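Local coordinates for UDP-N-acetylglucosamine pyrophosphorylase (Entamoeba histolytica, PDB 3OC9), which probably catalyses the formation of UDP-N-acetylglucosamine and diphosphate from UTP and N-acetylglucosamine 1-phosphate, at residues R78-A83 with V92-F97; Q206-I211 with G265-F270; Y151-G156 with G305-I310; E103-I108 with C127-M132; K35-T40 with K179-H184. One frame throughout, in Å; residues are numbered along the deposited sequence.

Contact 1 (R78-A83 with V92-F97); sequences RLQELA and VMIHWF
Gln80, on a helix, and Val92, on the extended run that leads into a strand, bring the two backbones closest, with their CA atoms 5.7 Å apart. Gln80 makes the largest single share of the contact. Its CG lies beside its own backbone N (chi1 -74°), and the extended chain beyond crosses the side chain of Ile94 obliquely. At its tip OE1 accepts a nearly straight bond from the backbone N of Ile94, 2.9 Å long with an angle of 171° at the hydrogen. Glutamine suits this place because its methylenes can lie against apolar neighbours while its amide oxygen offers an acceptor to that N-H. CG of Gln80 is 4.0 Å from CG1 of Ile94. The same OE1 also accepts from NE2 of Gln124, so two donors hold it. Apolar pairs flank the polar bond: CB of Leu79 meets CD1 of Ile94 at 4.0 Å, and CB of the small Ala83 meets CG1 of Val92 at 4.1 Å. Helix 68-87 is thereby joined to the lead-in of strand 95-100. Helix 21-32 packs against the same patch, its Ile31 touching Ala83, Val92 and Ile94, while Trp96 lies against Leu76 of helix 68-87.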
# COMPACT_ATOMS: atom_id res chain seq x y z
N ARG A 78 15.54 2.29 -8.26
CA ARG A 78 15.44 1.75 -9.64
C ARG A 78 14.53 2.60 -10.55
O ARG A 78 14.86 2.82 -11.73
CB ARG A 78 14.98 0.28 -9.61
CG ARG A 78 14.79 -0.39 -11.00
CD ARG A 78 16.09 -0.38 -11.83
NE ARG A 78 15.96 -1.18 -13.06
CZ ARG A 78 16.86 -1.17 -14.05
NH1 ARG A 78 17.95 -0.39 -13.97
NH2 ARG A 78 16.67 -1.94 -15.11
N LEU A 79 13.39 3.05 -10.01
CA LEU A 79 12.50 3.96 -10.71
C LEU A 79 13.18 5.29 -11.06
O LEU A 79 13.04 5.79 -12.19
CB LEU A 79 11.21 4.21 -9.88
CG LEU A 79 10.25 3.01 -9.83
CD1 LEU A 79 9.21 3.19 -8.70
CD2 LEU A 79 9.54 2.84 -11.20
N GLN A 80 13.95 5.86 -10.13
CA GLN A 80 14.72 7.09 -10.43
C GLN A 80 15.71 6.88 -11.60
O GLN A 80 15.84 7.74 -12.47
CB GLN A 80 15.48 7.60 -9.18
CG GLN A 80 14.56 8.28 -8.11
CD GLN A 80 15.27 8.63 -6.78
OE1 GLN A 80 14.67 9.26 -5.90
NE2 GLN A 80 16.53 8.21 -6.63
N GLU A 81 16.38 5.73 -11.59
CA GLU A 81 17.37 5.33 -12.62
C GLU A 81 16.74 5.19 -14.02
O GLU A 81 17.27 5.73 -15.00
CB GLU A 81 18.04 4.03 -12.20
CG GLU A 81 19.20 3.56 -13.08
CD GLU A 81 19.98 2.42 -12.44
OE1 GLU A 81 19.39 1.35 -12.12
OE2 GLU A 81 21.20 2.60 -12.26
N LEU A 82 15.60 4.50 -14.12
CA LEU A 82 14.87 4.36 -15.39
C LEU A 82 14.44 5.72 -15.99
O LEU A 82 14.58 5.94 -17.21
CB LEU A 82 13.66 3.41 -15.23
CG LEU A 82 13.96 1.92 -14.97
CD1 LEU A 82 12.67 1.08 -14.79
CD2 LEU A 82 14.80 1.31 -16.11
N ALA A 83 13.91 6.60 -15.14
CA ALA A 83 13.54 7.95 -15.56
C ALA A 83 14.75 8.76 -16.03
O ALA A 83 14.64 9.53 -17.01
CB ALA A 83 12.81 8.68 -14.42
N VAL A 92 17.43 12.88 -10.53
CA VAL A 92 15.98 12.63 -10.47
C VAL A 92 15.62 12.19 -9.04
O VAL A 92 16.26 11.27 -8.49
CB VAL A 92 15.57 11.56 -11.53
CG1 VAL A 92 14.12 11.05 -11.30
CG2 VAL A 92 15.71 12.13 -12.95
N MET A 93 14.61 12.83 -8.44
CA MET A 93 14.24 12.57 -7.02
C MET A 93 12.74 12.27 -6.83
O MET A 93 11.91 13.05 -7.29
CB MET A 93 14.69 13.74 -6.12
CG MET A 93 14.49 13.53 -4.60
SD MET A 93 15.33 14.72 -3.50
CE MET A 93 17.02 14.17 -3.63
N ILE A 94 12.43 11.16 -6.16
CA ILE A 94 11.05 10.87 -5.67
C ILE A 94 10.95 11.08 -4.14
O ILE A 94 11.50 10.30 -3.38
CB ILE A 94 10.59 9.40 -6.03
CG1 ILE A 94 10.65 9.15 -7.54
CG2 ILE A 94 9.14 9.13 -5.49
CD1 ILE A 94 10.50 7.62 -7.92
N HIS A 95 10.24 12.12 -3.68
CA HIS A 95 10.04 12.36 -2.24
C HIS A 95 9.07 11.30 -1.62
O HIS A 95 8.11 10.90 -2.29
CB HIS A 95 9.56 13.82 -1.99
CG HIS A 95 10.65 14.85 -2.15
ND1 HIS A 95 11.54 15.16 -1.14
CD2 HIS A 95 11.03 15.60 -3.22
CE1 HIS A 95 12.40 16.07 -1.57
NE2 HIS A 95 12.12 16.35 -2.84
N TRP A 96 9.34 10.86 -0.38
CA TRP A 96 8.60 9.78 0.32
C TRP A 96 8.10 10.29 1.68
O TRP A 96 8.92 10.66 2.54
CB TRP A 96 9.53 8.55 0.51
CG TRP A 96 8.94 7.30 1.19
CD1 TRP A 96 7.61 7.06 1.52
CD2 TRP A 96 9.66 6.12 1.59
NE1 TRP A 96 7.49 5.80 2.11
CE2 TRP A 96 8.73 5.21 2.16
CE3 TRP A 96 11.02 5.75 1.51
CZ2 TRP A 96 9.11 3.95 2.66
CZ3 TRP A 96 11.40 4.48 2.01
CH2 TRP A 96 10.44 3.59 2.57
N PHE A 97 6.77 10.33 1.85
CA PHE A 97 6.13 10.83 3.09
C PHE A 97 5.61 9.61 3.88
O PHE A 97 4.79 8.82 3.37
CB PHE A 97 5.00 11.84 2.72
CG PHE A 97 5.48 12.98 1.84
CD1 PHE A 97 6.18 14.07 2.40
CD2 PHE A 97 5.27 12.96 0.46
CE1 PHE A 97 6.67 15.11 1.59
CE2 PHE A 97 5.75 14.01 -0.37
CZ PHE A 97 6.45 15.09 0.21

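Contact 2 (Q206-I211 with G265-F270); sequences QSEICI and GYSTSF
The carbonyl O of Gly265 is approached by two groups of the facing strand: Cys210 N donates to Gly265 O at 2.9 Å, and Ile209 CA, through its C-H, comes within 3.2 Å of Gly265 O. Gly265 N returns a bond to Cys210 O, which closes a hydrogen-bonded pair. One step along, Ile209 and Tyr266 form the neighbouring non-hydrogen-bonded pair, and Ser267 N then donates to Glu208 O at 3.1 Å. This is regular antiparallel pairing between strands 209-215 and 263-267, and it passes directly into a helix. Ser267 is the N-cap: its OG, set between the backbone N and carbonyl carbon (chi1 74°), accepts from Phe270 N, a role that a short hydroxyl side chain fills well. The first helical turn brings the Phe270 ring back against the side chains of Ile209 and Glu208. CG1 of Ile209 sits over one face of that ring, 4.1 Å from its centroid, while CD1 of Ile209 reaches Phe270 CZ at 3.7 Å. The other branch, CG2 of Ile209, lies 4.0 Å from CE1 of Tyr266. Glu208 crosses Phe270 at about a right angle, its aliphatic CB against Phe270 CB and the ring atom CD2, while its OE1 accepts from the backbone N atoms of Thr320 and Lys321.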
# COMPACT_ATOMS: atom_id res chain seq x y z
N GLN A 206 -6.77 12.88 -16.98
CA GLN A 206 -6.97 14.01 -16.04
C GLN A 206 -7.80 13.65 -14.77
O GLN A 206 -8.71 14.38 -14.37
CB GLN A 206 -7.50 15.24 -16.78
CG GLN A 206 -6.45 15.84 -17.76
CD GLN A 206 -5.36 16.65 -17.06
OE1 GLN A 206 -5.61 17.76 -16.57
NE2 GLN A 206 -4.15 16.09 -16.99
N SER A 207 -7.45 12.51 -14.15
CA SER A 207 -8.19 11.99 -12.96
C SER A 207 -7.83 12.75 -11.68
O SER A 207 -6.66 13.15 -11.52
CB SER A 207 -7.81 10.51 -12.72
OG SER A 207 -8.08 9.69 -13.86
N GLU A 208 -8.80 12.91 -10.76
CA GLU A 208 -8.55 13.26 -9.33
C GLU A 208 -8.07 12.05 -8.49
O GLU A 208 -7.17 12.17 -7.64
CB GLU A 208 -9.82 13.84 -8.68
CG GLU A 208 -10.16 15.26 -9.19
CD GLU A 208 -11.57 15.69 -8.78
OE1 GLU A 208 -12.52 14.94 -9.06
OE2 GLU A 208 -11.73 16.79 -8.22
N ILE A 209 -8.72 10.90 -8.70
CA ILE A 209 -8.34 9.62 -8.06
C ILE A 209 -8.24 8.52 -9.13
O ILE A 209 -9.14 8.42 -10.01
CB ILE A 209 -9.38 9.15 -6.96
CG1 ILE A 209 -9.83 10.31 -6.06
CG2 ILE A 209 -8.76 7.98 -6.10
CD1 ILE A 209 -10.97 9.94 -5.07
N CYS A 210 -7.17 7.71 -9.06
CA CYS A 210 -7.05 6.47 -9.85
C CYS A 210 -7.01 5.28 -8.85
O CYS A 210 -6.04 5.16 -8.04
CB CYS A 210 -5.80 6.51 -10.76
SG CYS A 210 -5.55 5.00 -11.82
N ILE A 211 -8.02 4.40 -8.91
CA ILE A 211 -8.19 3.28 -7.93
C ILE A 211 -7.79 1.92 -8.56
O ILE A 211 -8.46 1.49 -9.51
CB ILE A 211 -9.68 3.16 -7.44
CG1 ILE A 211 -10.21 4.51 -6.92
CG2 ILE A 211 -9.82 2.07 -6.34
CD1 ILE A 211 -11.79 4.55 -6.65
N GLY A 265 -3.93 6.44 -6.47
CA GLY A 265 -3.25 7.69 -6.89
C GLY A 265 -4.15 8.93 -6.76
O GLY A 265 -5.34 8.87 -7.07
N TYR A 266 -3.56 10.04 -6.28
CA TYR A 266 -4.29 11.30 -6.03
C TYR A 266 -3.58 12.51 -6.65
O TYR A 266 -2.35 12.64 -6.52
CB TYR A 266 -4.41 11.56 -4.52
CG TYR A 266 -5.07 10.49 -3.66
CD1 TYR A 266 -6.47 10.39 -3.59
CD2 TYR A 266 -4.31 9.65 -2.85
CE1 TYR A 266 -7.09 9.44 -2.77
CE2 TYR A 266 -4.92 8.69 -2.00
CZ TYR A 266 -6.30 8.58 -1.97
OH TYR A 266 -6.90 7.63 -1.15
N SER A 267 -4.34 13.42 -7.28
CA SER A 267 -3.79 14.72 -7.72
C SER A 267 -3.60 15.63 -6.50
O SER A 267 -4.32 15.48 -5.50
CB SER A 267 -4.68 15.38 -8.81
OG SER A 267 -5.89 15.91 -8.25
N THR A 268 -2.63 16.56 -6.55
CA THR A 268 -2.35 17.47 -5.42
C THR A 268 -3.56 18.38 -5.14
O THR A 268 -3.92 18.63 -3.98
CB THR A 268 -1.01 18.27 -5.66
OG1 THR A 268 0.08 17.34 -5.79
CG2 THR A 268 -0.72 19.22 -4.50
N SER A 269 -4.21 18.84 -6.21
CA SER A 269 -5.44 19.64 -6.08
C SER A 269 -6.54 18.86 -5.34
O SER A 269 -7.28 19.45 -4.52
CB SER A 269 -5.94 20.10 -7.46
OG SER A 269 -7.11 20.89 -7.34
N PHE A 270 -6.65 17.55 -5.61
CA PHE A 270 -7.64 16.73 -4.88
C PHE A 270 -7.29 16.59 -3.38
O PHE A 270 -8.18 16.71 -2.52
CB PHE A 270 -7.94 15.35 -5.53
CG PHE A 270 -8.98 14.55 -4.76
CD1 PHE A 270 -8.59 13.55 -3.87
CD2 PHE A 270 -10.35 14.86 -4.86
CE1 PHE A 270 -9.55 12.85 -3.10
CE2 PHE A 270 -11.31 14.17 -4.10
CZ PHE A 270 -10.92 13.15 -3.23
O HOH W 1 -9.46 18.49 -7.50

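Contact 3 (Y151-G156 with G305-I310); sequences YMAPNG and GIKKEI. Unlike the reference sequence in segment 305-310: Ile310 (reference Met).
Lys307 has CG beside its own backbone N and CD extended from it (chi2 173°), which lays CD on CB of Ala153 at 3.8 Å. The lysine's aliphatic stem thus packs on a small methyl while its NZ forms a salt bridge with OE2 of Glu309, two residues on and 3.1 Å away. Further along, CG1 of Ile310 lies between its backbone N and carbonyl carbon (chi1 48°), 3.5 Å from Asn155 O. Ile310 replaces the methionine of the reference sequence. The same Asn155 O accepts the one direct hydrogen bond between the segments, from Ile310 N at 3.0 Å, with the donor in the carbonyl plane; the CA-H of Glu309 also points at it. Water bridges widen the join. One donates to both Pro154 O and Glu309 OE2, 2.7 Å and 2.8 Å away, and another to Asn155 O and Lys308 O. Gly156 suits its position because its positive phi (104°) and its closeness to Glu309 CB and Ile310 O leave no place for a CB. The segments run in roughly similar directions without forming a ladder. Strand 149-154 belongs to the large mixed sheet, where it pairs with strand 125-134, and Asn155 OD1 accepts from Gln130 NE2; strand 305-309 pairs instead with 282-286, so this surface contact joins two sheets.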
# COMPACT_ATOMS: atom_id res chain seq x y z
N TYR A 151 -4.12 4.32 27.83
CA TYR A 151 -3.84 3.62 26.57
C TYR A 151 -4.31 4.51 25.40
O TYR A 151 -5.42 5.04 25.44
CB TYR A 151 -4.53 2.25 26.49
CG TYR A 151 -3.80 1.13 27.23
CD1 TYR A 151 -2.56 0.65 26.79
CD2 TYR A 151 -4.36 0.53 28.36
CE1 TYR A 151 -1.89 -0.37 27.47
CE2 TYR A 151 -3.70 -0.50 29.05
CZ TYR A 151 -2.46 -0.94 28.59
OH TYR A 151 -1.80 -1.96 29.26
N MET A 152 -3.47 4.66 24.38
CA MET A 152 -3.76 5.55 23.25
C MET A 152 -3.73 4.78 21.92
O MET A 152 -3.01 3.78 21.80
CB MET A 152 -2.74 6.69 23.19
CG MET A 152 -2.61 7.53 24.47
SD MET A 152 -4.00 8.63 24.80
CE MET A 152 -3.97 9.74 23.38
N ALA A 153 -4.51 5.25 20.93
CA ALA A 153 -4.48 4.67 19.58
C ALA A 153 -4.57 5.74 18.48
O ALA A 153 -5.15 6.80 18.69
CB ALA A 153 -5.62 3.63 19.42
N PRO A 154 -3.97 5.48 17.29
CA PRO A 154 -4.13 6.41 16.16
C PRO A 154 -5.59 6.63 15.76
O PRO A 154 -6.45 5.75 16.00
CB PRO A 154 -3.37 5.70 15.01
CG PRO A 154 -2.52 4.66 15.66
CD PRO A 154 -3.26 4.24 16.90
N ASN A 155 -5.88 7.78 15.14
CA ASN A 155 -7.26 8.14 14.77
C ASN A 155 -7.84 7.44 13.52
O ASN A 155 -8.96 7.76 13.11
CB ASN A 155 -7.44 9.67 14.68
CG ASN A 155 -6.57 10.32 13.57
OD1 ASN A 155 -5.88 9.64 12.82
ND2 ASN A 155 -6.60 11.65 13.51
N GLY A 156 -7.10 6.48 12.95
CA GLY A 156 -7.53 5.72 11.74
C GLY A 156 -6.82 6.18 10.46
O GLY A 156 -6.26 7.29 10.43
N GLY A 305 -12.04 -3.06 24.39
CA GLY A 305 -11.78 -1.64 24.18
C GLY A 305 -12.37 -1.09 22.88
O GLY A 305 -12.41 -1.81 21.87
N ILE A 306 -12.80 0.17 22.91
CA ILE A 306 -13.38 0.87 21.75
C ILE A 306 -12.43 1.96 21.23
O ILE A 306 -12.03 2.84 22.01
CB ILE A 306 -14.79 1.46 22.10
CG1 ILE A 306 -15.81 0.33 22.26
CG2 ILE A 306 -15.25 2.53 21.06
CD1 ILE A 306 -17.18 0.79 22.74
N LYS A 307 -12.06 1.89 19.94
CA LYS A 307 -11.29 2.93 19.24
C LYS A 307 -12.18 3.70 18.24
O LYS A 307 -12.70 3.09 17.32
CB LYS A 307 -10.12 2.31 18.43
CG LYS A 307 -9.03 1.59 19.23
CD LYS A 307 -8.03 0.87 18.27
CE LYS A 307 -8.73 -0.27 17.54
NZ LYS A 307 -8.00 -0.62 16.28
N LYS A 308 -12.37 5.01 18.43
CA LYS A 308 -13.10 5.87 17.47
C LYS A 308 -12.20 6.22 16.27
O LYS A 308 -11.19 6.91 16.44
CB LYS A 308 -13.56 7.16 18.19
CG LYS A 308 -14.29 8.17 17.31
CD LYS A 308 -14.26 9.60 17.89
CE LYS A 308 -15.05 9.72 19.17
NZ LYS A 308 -15.10 11.15 19.66
N GLU A 309 -12.57 5.75 15.06
CA GLU A 309 -11.73 5.90 13.85
C GLU A 309 -12.42 6.55 12.64
O GLU A 309 -13.65 6.51 12.52
CB GLU A 309 -11.15 4.53 13.41
CG GLU A 309 -10.20 3.85 14.41
CD GLU A 309 -9.61 2.52 13.91
OE1 GLU A 309 -9.97 2.07 12.81
OE2 GLU A 309 -8.79 1.92 14.65
N ILE A 310 -11.60 7.13 11.75
CA ILE A 310 -12.08 7.61 10.43
C ILE A 310 -11.32 6.83 9.34
O ILE A 310 -10.15 6.45 9.54
CB ILE A 310 -11.95 9.17 10.26
CG1 ILE A 310 -10.56 9.66 10.69
CG2 ILE A 310 -13.08 9.94 11.06
CD1 ILE A 310 -10.25 11.16 10.43
O HOH W 2 -8.70 5.98 17.96
O HOH W 3 -6.40 3.09 15.54
O HOH W 4 -10.95 9.38 14.90

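Contact 4 (E103-I108 with C127-M132); sequences ETIEEI and CFPQGM. With EDO (1,2-ethanediol), chain C.
Ile105 supplies the main bump: its CD1 settles on the strand between Cys127 and Pro129. Because CG1 stands anti to the backbone N (chi1 -171°), the long branch of the isoleucine leads from the first helical turn to the strand, and its terminal methyl lies 3.9 Å from Cys127 O, 4.2 Å from Cys127 CB and 4.1 Å from Pro129 CD. The seat that receives it has the Cys127 carbonyl as its floor, with Cys127 CB and Pro129 CD at its sides. One helical turn later Ile108 offers its short branch, CG2, which meets SG of Cys127 at 3.8 Å. Cysteine, slim and weakly polar, lies against both isoleucines, with CB facing Ile105 and sulfur facing Ile108. At the exposed end, Glu103 and Met132 meet at a slant: the methyl CE of Met132, carried round by a bend in its chain, lies 3.8 Å from CD of Glu103 and about as near to both carboxylate oxygens. Methionine's flexible thioether can lay its methyl on the carboxylate here, where Met152 of strand 149-154 touches both residues. Helix 105-114 connects parallel strands 95-100 and 125-134 in a beta-alpha-beta unit, and this contact seats its first turn on the second strand. With no hydrogen bond between the segments, the fit depends on apolar contact and shape, and the Glu103 carboxylate gains only van der Waals contact from Met132.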
# COMPACT_ATOMS: atom_id res chain seq x y z
N GLU A 103 4.27 8.33 19.50
CA GLU A 103 4.87 7.21 20.24
C GLU A 103 6.00 6.48 19.49
O GLU A 103 6.86 5.85 20.12
CB GLU A 103 3.80 6.18 20.65
CG GLU A 103 2.82 6.65 21.73
CD GLU A 103 1.79 5.58 22.14
OE1 GLU A 103 1.82 4.43 21.62
OE2 GLU A 103 0.93 5.88 22.99
N THR A 104 6.00 6.57 18.15
CA THR A 104 6.93 5.78 17.34
C THR A 104 7.86 6.57 16.41
O THR A 104 8.80 6.01 15.84
CB THR A 104 6.19 4.73 16.46
OG1 THR A 104 5.35 5.41 15.51
CG2 THR A 104 5.35 3.77 17.32
N ILE A 105 7.64 7.88 16.28
CA ILE A 105 8.44 8.71 15.35
C ILE A 105 9.98 8.71 15.57
O ILE A 105 10.77 8.65 14.60
CB ILE A 105 7.83 10.16 15.20
CG1 ILE A 105 8.53 10.94 14.08
CG2 ILE A 105 7.85 10.93 16.56
CD1 ILE A 105 7.68 12.06 13.45
N GLU A 106 10.41 8.77 16.83
CA GLU A 106 11.85 8.78 17.11
C GLU A 106 12.53 7.45 16.71
O GLU A 106 13.63 7.45 16.11
CB GLU A 106 12.14 9.13 18.59
CG GLU A 106 13.63 9.16 18.95
CD GLU A 106 13.91 9.43 20.44
OE1 GLU A 106 13.03 9.96 21.15
OE2 GLU A 106 15.04 9.13 20.90
N GLU A 107 11.88 6.32 17.02
CA GLU A 107 12.41 4.98 16.67
C GLU A 107 12.57 4.78 15.14
O GLU A 107 13.58 4.23 14.66
CB GLU A 107 11.56 3.87 17.32
CG GLU A 107 11.90 2.44 16.88
CD GLU A 107 11.09 1.33 17.57
OE1 GLU A 107 9.97 1.60 18.09
OE2 GLU A 107 11.57 0.17 17.58
N ILE A 108 11.60 5.25 14.36
CA ILE A 108 11.67 5.14 12.89
C ILE A 108 12.76 6.04 12.28
O ILE A 108 13.52 5.59 11.42
CB ILE A 108 10.28 5.37 12.22
CG1 ILE A 108 9.30 4.28 12.68
CG2 ILE A 108 10.40 5.34 10.68
CD1 ILE A 108 7.86 4.66 12.57
N CYS A 127 9.22 11.73 7.75
CA CYS A 127 8.29 11.15 8.74
C CYS A 127 7.41 12.25 9.36
O CYS A 127 7.92 13.32 9.74
CB CYS A 127 9.06 10.38 9.85
SG CYS A 127 9.98 8.89 9.33
N PHE A 128 6.09 12.01 9.42
CA PHE A 128 5.11 12.97 10.02
C PHE A 128 4.05 12.30 10.92
O PHE A 128 3.61 11.19 10.63
CB PHE A 128 4.44 13.84 8.94
CG PHE A 128 3.50 13.07 8.01
CD1 PHE A 128 4.02 12.26 6.97
CD2 PHE A 128 2.12 13.17 8.16
CE1 PHE A 128 3.14 11.54 6.11
CE2 PHE A 128 1.24 12.48 7.31
CZ PHE A 128 1.75 11.66 6.28
N PRO A 129 3.62 12.98 12.02
CA PRO A 129 2.65 12.30 12.91
C PRO A 129 1.17 12.57 12.60
O PRO A 129 0.81 13.67 12.18
CB PRO A 129 3.01 12.86 14.30
CG PRO A 129 3.54 14.27 14.01
CD PRO A 129 4.24 14.16 12.67
N GLN A 130 0.32 11.55 12.80
CA GLN A 130 -1.15 11.71 12.80
C GLN A 130 -1.66 11.83 14.25
O GLN A 130 -0.92 11.53 15.20
CB GLN A 130 -1.85 10.54 12.06
CG GLN A 130 -1.73 9.17 12.79
CD GLN A 130 -2.40 7.98 12.08
OE1 GLN A 130 -1.75 6.95 11.80
NE2 GLN A 130 -3.70 8.09 11.82
N GLY A 131 -2.91 12.28 14.41
CA GLY A 131 -3.54 12.38 15.75
C GLY A 131 -3.79 11.04 16.42
O GLY A 131 -3.92 10.02 15.74
N MET A 132 -3.83 11.04 17.75
CA MET A 132 -4.18 9.86 18.58
C MET A 132 -5.33 10.20 19.53
O MET A 132 -5.54 11.38 19.84
CB MET A 132 -2.96 9.38 19.38
CG MET A 132 -1.75 8.94 18.51
SD MET A 132 -0.39 8.28 19.49
CE MET A 132 -0.86 6.56 19.64
C1 EDO C . -4.61 4.38 12.11
O1 EDO C . -3.80 4.79 11.00
C2 EDO C . -4.58 2.87 12.35
O2 EDO C . -5.53 2.20 11.50

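Contact 5 (K35-T40 with K179-H184); sequences KTALIT and KYSVAH
Ile39 can be followed outward from its CB, which rests 4.1 Å from CB of its bridge partner Ala183. CG1 lies beside its own backbone N (chi1 -61°), and CD1 at the tip ends 3.8 Å from CB of Ser181. The long side chain thus spans two small residues of the facing strand. Beneath it runs a regular parallel ladder: Ala37 N donates to Tyr180 O, Val182 N to Ala37 O, and Ile39 N to Val182 O at 2.9 Å. At the start of the ladder Lys35 O accepts from two donors, Lys179 N at 2.9 Å and Tyr180 N at 3.2 Å. At the far end Thr40 and His184 lie side by side, with CG2 of Thr40 over one face of the imidazole, 3.8 Å from the ring centroid, and Leu38 CD1 near CD2 of His184. NE2 of His184 bonds to Asp193 OD1, and Thr40 OG1 to Trp96 NE1. These are central strands of the mixed sheet of a GT-A-type fold. The chemistry implies a backbone held by repeated hydrogen bonds, Ile39 set against small residues, and a histidine held at NE2 by Asp193 and packed on one face by the Thr40 methyl.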
# COMPACT_ATOMS: atom_id res chain seq x y z
N LYS A 35 7.77 15.55 -10.52
CA LYS A 35 6.33 15.78 -10.34
C LYS A 35 5.58 14.65 -9.61
O LYS A 35 4.35 14.66 -9.59
CB LYS A 35 5.66 16.10 -11.69
CG LYS A 35 6.17 17.40 -12.37
CD LYS A 35 5.43 17.68 -13.68
CE LYS A 35 5.87 18.99 -14.32
NZ LYS A 35 4.91 19.42 -15.38
N THR A 36 6.31 13.71 -8.99
CA THR A 36 5.69 12.53 -8.31
C THR A 36 6.17 12.29 -6.86
O THR A 36 7.27 12.74 -6.49
CB THR A 36 5.90 11.18 -9.12
OG1 THR A 36 7.27 10.74 -9.02
CG2 THR A 36 5.47 11.32 -10.59
N ALA A 37 5.37 11.57 -6.07
CA ALA A 37 5.71 11.20 -4.67
C ALA A 37 5.09 9.87 -4.23
O ALA A 37 4.08 9.43 -4.83
CB ALA A 37 5.27 12.34 -3.68
N LEU A 38 5.66 9.26 -3.18
CA LEU A 38 5.11 8.06 -2.52
C LEU A 38 4.58 8.41 -1.10
O LEU A 38 5.23 9.19 -0.39
CB LEU A 38 6.20 6.95 -2.39
CG LEU A 38 5.75 5.60 -1.80
CD1 LEU A 38 4.78 4.87 -2.78
CD2 LEU A 38 6.92 4.62 -1.45
N ILE A 39 3.42 7.85 -0.71
CA ILE A 39 2.86 8.03 0.65
C ILE A 39 2.60 6.65 1.28
O ILE A 39 1.86 5.85 0.68
CB ILE A 39 1.51 8.83 0.65
CG1 ILE A 39 1.71 10.26 0.07
CG2 ILE A 39 0.94 8.89 2.11
CD1 ILE A 39 0.38 11.05 -0.21
N THR A 40 3.20 6.34 2.45
CA THR A 40 2.89 5.06 3.15
C THR A 40 2.76 5.20 4.68
O THR A 40 3.30 6.14 5.26
CB THR A 40 3.92 3.93 2.86
OG1 THR A 40 5.19 4.33 3.34
CG2 THR A 40 4.04 3.58 1.33
N LYS A 179 2.76 16.86 -8.48
CA LYS A 179 1.39 16.85 -9.04
C LYS A 179 0.59 15.57 -8.73
O LYS A 179 -0.65 15.63 -8.67
CB LYS A 179 1.41 17.07 -10.56
CG LYS A 179 2.04 18.40 -11.06
CD LYS A 179 1.17 19.61 -10.68
CE LYS A 179 1.70 20.91 -11.27
NZ LYS A 179 0.60 21.93 -11.30
N TYR A 180 1.27 14.43 -8.61
CA TYR A 180 0.61 13.12 -8.38
C TYR A 180 1.32 12.29 -7.29
O TYR A 180 2.54 12.21 -7.31
CB TYR A 180 0.58 12.29 -9.69
CG TYR A 180 -0.20 12.93 -10.83
CD1 TYR A 180 -1.60 12.99 -10.78
CD2 TYR A 180 0.45 13.45 -11.96
CE1 TYR A 180 -2.34 13.58 -11.84
CE2 TYR A 180 -0.29 14.05 -13.03
CZ TYR A 180 -1.68 14.09 -12.95
OH TYR A 180 -2.44 14.66 -13.96
N SER A 181 0.56 11.68 -6.37
CA SER A 181 1.11 10.85 -5.27
C SER A 181 0.42 9.47 -5.25
O SER A 181 -0.81 9.39 -5.42
CB SER A 181 0.94 11.54 -3.89
OG SER A 181 1.59 12.83 -3.81
N VAL A 182 1.19 8.39 -5.06
CA VAL A 182 0.61 7.03 -4.86
C VAL A 182 0.65 6.65 -3.37
O VAL A 182 1.75 6.63 -2.76
CB VAL A 182 1.33 5.93 -5.70
CG1 VAL A 182 0.70 4.56 -5.48
CG2 VAL A 182 1.32 6.28 -7.19
N ALA A 183 -0.54 6.39 -2.79
CA ALA A 183 -0.67 5.95 -1.38
C ALA A 183 -1.01 4.46 -1.27
O ALA A 183 -2.00 4.00 -1.86
CB ALA A 183 -1.77 6.80 -0.66
N HIS A 184 -0.21 3.69 -0.53
CA HIS A 184 -0.54 2.27 -0.34
C HIS A 184 -0.25 1.69 1.05
O HIS A 184 0.37 2.37 1.85
CB HIS A 184 0.13 1.42 -1.43
CG HIS A 184 1.62 1.31 -1.33
ND1 HIS A 184 2.25 0.47 -0.44
CD2 HIS A 184 2.60 1.81 -2.12
CE1 HIS A 184 3.55 0.51 -0.64
NE2 HIS A 184 3.79 1.31 -1.66

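All five contacts reach one mixed sheet, whose strands include, in neighbouring order, 149-154, 125-134, 95-100, 36-41, 180-184, 263-267 and 209-215. Contact 5 lies in the middle of this order, its centre about 11 Å from that of contact 1 and about 10 Å from that of contact 2. Phe97 N to Leu38 O (2.9 Å) ties it to contact 1, and Tyr266 N to Ser181 O (3.0 Å) to contact 2. Phe97 packs on Phe128 toward contact 4, which Asn155 N to Gly131 O (3.0 Å) links to contact 3. Contacts 1 and 3, about 34 Å apart between centres, lie on opposite sides of the chain's centre. An ethanediol, probably from the crystallisation liquor, sits beside Gly156 and Gln130.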